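Tail fiber protein (Acinetobacter phage AM24, PDB 5W5P) probably recognises and degrades the capsular polysaccharide of its host, Acinetobacter baumannii, as the trimeric tailspike of the phage. Local coordinates at residues Glu119-Ser122 and Ala123-Lys127. Numbering follows the deposited sequence.
Sequences EDCS and AQVQK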
ATOM      1  N   GLU A 119     -34.049   1.904 -26.532  1.00 53.02           N
ATOM      2  CA  GLU A 119     -33.351   2.292 -27.747  1.00 55.50           C
ATOM      3  C   GLU A 119     -31.959   2.815 -27.421  1.00 53.28           C
ATOM      4  O   GLU A 119     -31.711   3.349 -26.334  1.00 49.31           O
ATOM      5  CB  GLU A 119     -34.127   3.368 -28.518  1.00 64.15           C
ATOM      6  CG  GLU A 119     -35.628   3.135 -28.591  1.00 73.72           C
ATOM      7  CD  GLU A 119     -36.017   2.170 -29.696  1.00 81.41           C
ATOM      8  OE1 GLU A 119     -35.106   1.669 -30.396  1.00 83.59           O
ATOM      9  OE2 GLU A 119     -37.230   1.915 -29.866  1.00 84.60           O
ATOM     10  N   ASP A 120     -31.057   2.659 -28.386  1.00 53.11           N
ATOM     11  CA  ASP A 120     -29.696   3.155 -28.250  1.00 49.01           C
ATOM     12  C   ASP A 120     -29.696   4.672 -28.103  1.00 49.24           C
ATOM     13  O   ASP A 120     -30.219   5.386 -28.960  1.00 58.58           O
ATOM     14  CB  ASP A 120     -28.876   2.729 -29.469  1.00 51.81           C
ATOM     15  CG  ASP A 120     -27.425   3.168 -29.387  1.00 53.26           C
ATOM     16  OD1 ASP A 120     -26.909   3.341 -28.259  1.00 49.55           O
ATOM     17  OD2 ASP A 120     -26.805   3.339 -30.460  1.00 54.93           O
ATOM     18  N   CYS A 121     -29.108   5.163 -27.013  1.00 46.79           N
ATOM     19  CA  CYS A 121     -29.045   6.588 -26.720  1.00 44.27           C
ATOM     20  C   CYS A 121     -27.648   7.164 -26.928  1.00 48.11           C
ATOM     21  O   CYS A 121     -27.381   8.296 -26.510  1.00 43.18           O
ATOM     22  CB  CYS A 121     -29.520   6.852 -25.291  1.00 43.85           C
ATOM     23  SG  CYS A 121     -28.369   6.331 -23.996  1.00 46.37           S
ATOM     24  N   SER A 122     -26.755   6.404 -27.568  1.00 42.11           N
ATOM     25  CA  SER A 122     -25.365   6.833 -27.710  1.00 44.55           C
ATOM     26  C   SER A 122     -25.252   8.161 -28.449  1.00 46.02           C
ATOM     27  O   SER A 122     -24.384   8.983 -28.126  1.00 46.60           O
ATOM     28  CB  SER A 122     -24.558   5.753 -28.430  1.00 43.15           C
ATOM     29  OG  SER A 122     -24.288   4.662 -27.567  1.00 47.97           O
ATOM     30  N   ALA A 123     -26.109   8.386 -29.449  1.00 44.60           N
ATOM     31  CA  ALA A 123     -26.058   9.640 -30.197  1.00 50.64           C
ATOM     32  C   ALA A 123     -26.412  10.827 -29.308  1.00 48.59           C
ATOM     33  O   ALA A 123     -25.840  11.913 -29.454  1.00 48.06           O
ATOM     34  CB  ALA A 123     -26.995   9.576 -31.404  1.00 44.40           C
ATOM     35  N   GLN A 124     -27.349  10.633 -28.378  1.00 45.35           N
ATOM     36  CA  GLN A 124     -27.713  11.692 -27.446  1.00 47.23           C
ATOM     37  C   GLN A 124     -26.640  11.882 -26.381  1.00 47.65           C
ATOM     38  O   GLN A 124     -26.359  13.016 -25.977  1.00 48.65           O
ATOM     39  CB  GLN A 124     -29.068  11.383 -26.801  1.00 48.35           C
ATOM     40  CG  GLN A 124     -30.249  11.451 -27.760  1.00 47.92           C
ATOM     41  CD  GLN A 124     -30.456  10.158 -28.541  1.00 50.71           C
ATOM     42  OE1 GLN A 124     -30.515   9.074 -27.963  1.00 54.31           O
ATOM     43  NE2 GLN A 124     -30.574  10.270 -29.859  1.00 49.59           N
ATOM     44  N   VAL A 125     -26.036  10.783 -25.913  1.00 51.39           N
ATOM     45  CA  VAL A 125     -24.889  10.891 -25.013  1.00 39.72           C
ATOM     46  C   VAL A 125     -23.754  11.636 -25.699  1.00 39.65           C
ATOM     47  O   VAL A 125     -23.074  12.468 -25.085  1.00 44.54           O
ATOM     48  CB  VAL A 125     -24.446   9.493 -24.536  1.00 45.15           C
ATOM     49  CG1 VAL A 125     -23.128   9.573 -23.767  1.00 38.42           C
ATOM     50  CG2 VAL A 125     -25.525   8.848 -23.676  1.00 42.53           C
ATOM     51  N   GLN A 126     -23.539  11.363 -26.988  1.00 40.21           N
ATOM     52  CA  GLN A 126     -22.501  12.072 -27.730  1.00 42.11           C
ATOM     53  C   GLN A 126     -22.776  13.570 -27.773  1.00 45.88           C
ATOM     54  O   GLN A 126     -21.848  14.381 -27.666  1.00 47.26           O
ATOM     55  CB  GLN A 126     -22.389  11.508 -29.147  1.00 41.43           C
ATOM     56  CG  GLN A 126     -21.249  12.104 -29.963  1.00 41.35           C
ATOM     57  CD  GLN A 126     -19.886  11.669 -29.459  1.00 47.19           C
ATOM     58  OE1 GLN A 126     -19.455  10.536 -29.697  1.00 46.38           O
ATOM     59  NE2 GLN A 126     -19.199  12.564 -28.753  1.00 40.17           N
ATOM     60  N   LYS A 127     -24.046  13.957 -27.921  1.00 45.92           N
ATOM     61  CA  LYS A 127     -24.390  15.375 -27.945  1.00 43.80           C
ATOM     62  C   LYS A 127     -24.078  16.041 -26.610  1.00 42.52           C
ATOM     63  O   LYS A 127     -23.588  17.175 -26.571  1.00 44.23           O
ATOM     64  CB  LYS A 127     -25.869  15.551 -28.300  1.00 43.33           C
ATOM     65  CG  LYS A 127     -26.189  15.362 -29.776  1.00 46.06           C
ATOM     66  CD  LYS A 127     -27.673  15.572 -30.044  1.00 47.97           C
ATOM     67  CE  LYS A 127     -27.961  15.776 -31.525  1.00 47.90           C
ATOM     68  NZ  LYS A 127     -29.347  16.297 -31.743  1.00 45.86           N
TER
HETATM   69  O   HOH W   1     -32.361   7.268 -27.164  1.00 41.98           O
HETATM   70  O   HOH W   2     -28.038   6.532 -30.441  1.00 44.57           O
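Val125 N and Gln126 N donate to the carbonyls of Cys121 and Ser122, the two bonds that open helix 122-132. The first is nearly straight, 2.9 Å from Val125 N to Cys121 O with an N-H...O angle of 167°; in the second, Gln126 N lies 2.8 Å from Ser122 O. Cys121 O also receives a weak bond from Gln124 N. A water joins the preceding turn to the helix: its oxygen lies 2.9 Å from Asp120 O, to which it donates, and accepts from Ala123 N, so that this early amide has a partner although no carbonyl one turn back serves it. Cys121 is the N-cap residue and serves the helix through its carbonyl; one residue before it, Asp120 forms an Asx turn, OD1 accepting from Ser122 N at 3.1 Å, the amide approaching from above the carboxylate plane. Met148 N also bonds to OD1, while OD2 pairs with Thr149 OG1, so both carboxylate oxygens are engaged. Ser122 OG bonds to Thr149 O, which ties the helix start to the chain around strands 144-147 and 151-153, near the beginning of the parallel beta-helix characteristic of tailspikes. Gln124 bends at chi2 (84°), folding its amide back over the N-cap residue; OE1 comes 3.1 Å from Cys121 CA and takes a bond from a second water, itself weakly bonded to Asp120 O. On the buried side, a chi1 of 73° directs Cys121 SG to Val125 CG2, which it meets at 3.8 Å, both side chains packing against Met147.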